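Esterase family protein (Staphylococcus aureus, PDB 7L0A) probably hydrolyses S-formylglutathione to formate and glutathione, as a serine esterase of the esterase D family. Local coordinates at residues Asp122-Gly127 against Phe146-Pro151. Sequence-based numbering, arbitrary orientation.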
loop_
_atom_site.group_PDB
_atom_site.type_symbol
_atom_site.label_atom_id
_atom_site.label_comp_id
_atom_site.label_asym_id
_atom_site.label_seq_id
_atom_site.Cartn_x
_atom_site.Cartn_y
_atom_site.Cartn_z
ATOM N N ASP B 122 -2.184 -5.030 20.452
ATOM C CA ASP B 122 -2.499 -4.034 19.437
ATOM C C ASP B 122 -3.099 -4.634 18.172
ATOM O O ASP B 122 -3.254 -3.927 17.178
ATOM C CB ASP B 122 -1.244 -3.236 19.050
ATOM C CG ASP B 122 -0.667 -2.420 20.180
ATOM O OD1 ASP B 122 -1.424 -1.902 21.042
ATOM O OD2 ASP B 122 0.579 -2.280 20.200
ATOM N N ASN B 123 -3.427 -5.923 18.165
ATOM C CA ASN B 123 -3.913 -6.587 16.970
ATOM C C ASN B 123 -5.252 -7.270 17.200
ATOM O O ASN B 123 -5.416 -8.029 18.173
ATOM C CB ASN B 123 -2.889 -7.618 16.478
ATOM C CG ASN B 123 -1.770 -6.979 15.681
ATOM O OD1 ASN B 123 -1.928 -6.726 14.476
ATOM N ND2 ASN B 123 -0.678 -6.670 16.344
ATOM N N PHE B 124 -6.176 -7.015 16.277
ATOM C CA PHE B 124 -7.561 -7.451 16.377
ATOM C C PHE B 124 -7.969 -8.110 15.071
ATOM O O PHE B 124 -7.347 -7.913 14.036
ATOM C CB PHE B 124 -8.476 -6.257 16.710
ATOM C CG PHE B 124 -7.883 -5.297 17.715
ATOM C CD1 PHE B 124 -7.517 -5.736 18.976
ATOM C CD2 PHE B 124 -7.659 -3.971 17.373
ATOM C CE1 PHE B 124 -6.955 -4.858 19.905
ATOM C CE2 PHE B 124 -7.098 -3.094 18.310
ATOM C CZ PHE B 124 -6.756 -3.548 19.561
ATOM N N ILE B 125 -9.026 -8.913 15.123
ATOM C CA ILE B 125 -9.546 -9.569 13.930
ATOM C C ILE B 125 -11.066 -9.575 14.024
ATOM O O ILE B 125 -11.660 -9.647 15.109
ATOM C CB ILE B 125 -8.921 -10.983 13.769
ATOM C CG1 ILE B 125 -9.330 -11.559 12.412
ATOM C CG2 ILE B 125 -9.211 -11.898 14.954
ATOM C CD1 ILE B 125 -8.440 -12.707 11.931
ATOM N N ALA B 126 -11.701 -9.408 12.868
ATOM C CA ALA B 126 -13.151 -9.335 12.803
ATOM C C ALA B 126 -13.603 -9.723 11.416
ATOM O O ALA B 126 -12.824 -9.676 10.455
ATOM C CB ALA B 126 -13.670 -7.928 13.131
ATOM N N GLY B 127 -14.882 -10.061 11.293
ATOM C CA GLY B 127 -15.438 -10.368 9.990
ATOM C C GLY B 127 -16.842 -10.887 10.106
ATOM O O GLY B 127 -17.291 -11.293 11.186
ATOM N N PHE B 146 -3.788 -12.347 18.368
ATOM C CA PHE B 146 -4.851 -11.353 18.415
ATOM C C PHE B 146 -5.373 -11.229 19.838
ATOM O O PHE B 146 -5.704 -12.233 20.473
ATOM C CB PHE B 146 -6.005 -11.726 17.493
ATOM C CG PHE B 146 -5.603 -11.890 16.060
ATOM C CD1 PHE B 146 -5.386 -10.785 15.260
ATOM C CD2 PHE B 146 -5.435 -13.152 15.518
ATOM C CE1 PHE B 146 -5.015 -10.933 13.957
ATOM C CE2 PHE B 146 -5.062 -13.317 14.203
ATOM C CZ PHE B 146 -4.865 -12.193 13.407
ATOM N N ALA B 147 -5.477 -9.990 20.321
ATOM C CA ALA B 147 -5.978 -9.761 21.665
ATOM C C ALA B 147 -7.496 -9.823 21.722
ATOM O O ALA B 147 -8.064 -10.127 22.787
ATOM C CB ALA B 147 -5.518 -8.401 22.176
ATOM N N LYS B 148 -8.148 -9.512 20.613
ATOM C CA LYS B 148 -9.596 -9.369 20.559
ATOM C C LYS B 148 -10.062 -9.855 19.195
ATOM O O LYS B 148 -9.374 -9.640 18.190
ATOM C CB LYS B 148 -10.055 -7.934 20.773
ATOM C CG LYS B 148 -9.590 -7.356 22.101
ATOM C CD LYS B 148 -10.078 -5.931 22.276
ATOM C CE LYS B 148 -9.433 -5.304 23.499
ATOM N NZ LYS B 148 -10.163 -4.091 23.951
ATOM N N ALA B 149 -11.239 -10.481 19.164
ATOM C CA ALA B 149 -11.840 -11.044 17.955
ATOM C C ALA B 149 -13.333 -10.756 17.976
ATOM O O ALA B 149 -13.980 -10.920 19.020
ATOM C CB ALA B 149 -11.591 -12.573 17.895
ATOM N N VAL B 150 -13.877 -10.353 16.833
ATOM C CA VAL B 150 -15.268 -9.946 16.708
ATOM C C VAL B 150 -15.924 -10.681 15.541
ATOM O O VAL B 150 -15.945 -10.204 14.392
ATOM C CB VAL B 150 -15.387 -8.423 16.506
ATOM C CG1 VAL B 150 -16.844 -8.016 16.455
ATOM C CG2 VAL B 150 -14.669 -7.657 17.610
ATOM N N PRO B 151 -16.511 -11.850 15.785
ATOM C CA PRO B 151 -17.325 -12.506 14.749
ATOM C C PRO B 151 -18.688 -11.837 14.624
ATOM O O PRO B 151 -19.403 -11.682 15.618
ATOM C CB PRO B 151 -17.468 -13.959 15.260
ATOM C CG PRO B 151 -16.465 -14.096 16.334
ATOM C CD PRO B 151 -16.289 -12.728 16.944
#
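Ile125 lies level with Ala149 where strands 123-127 and 148-151 run parallel, their axes 4.7 Å apart at closest and 7° from each other. Ile125 uses both its backbone groups, its N donating to Lys148 O (3.2 Å) and its O accepting from Val150 N (2.9 Å); bonding to the residues before and after Ala149 is the parallel pattern. Gly127 N then reaches Val150 O, a longer bond, while Ala147 N lies almost in line with the Asn123 C=O bond (172°). On one face, branched Ile125 lies over the Phe146 ring, its CB 4.0 Å from the centroid in a CH-pi contact and CD1 near CZ. Its CG2 also reaches Ala149 CB at 3.8 Å, and small Ala149 packs against Thr135 and Ala139 of helix 130-141. The opposite face pairs Ala126 CB with Val150 CB, beta-branched Val150 suiting an extended strand under helix 244-259, and sets Lys148 beside Phe124, CB to CD1 3.8 Å; the extended lysine chain lends its methylenes to the aromatic while NZ hydrogen-bonds to Met258 O. Strand 123-128, helix 130-141 and strand 148-152 form a beta-alpha-beta unit of the alpha/beta-hydrolase fold, where Gly127 begins the GxSxG sequence, probably the nucleophile elbow, of predicted nucleophile Ser129.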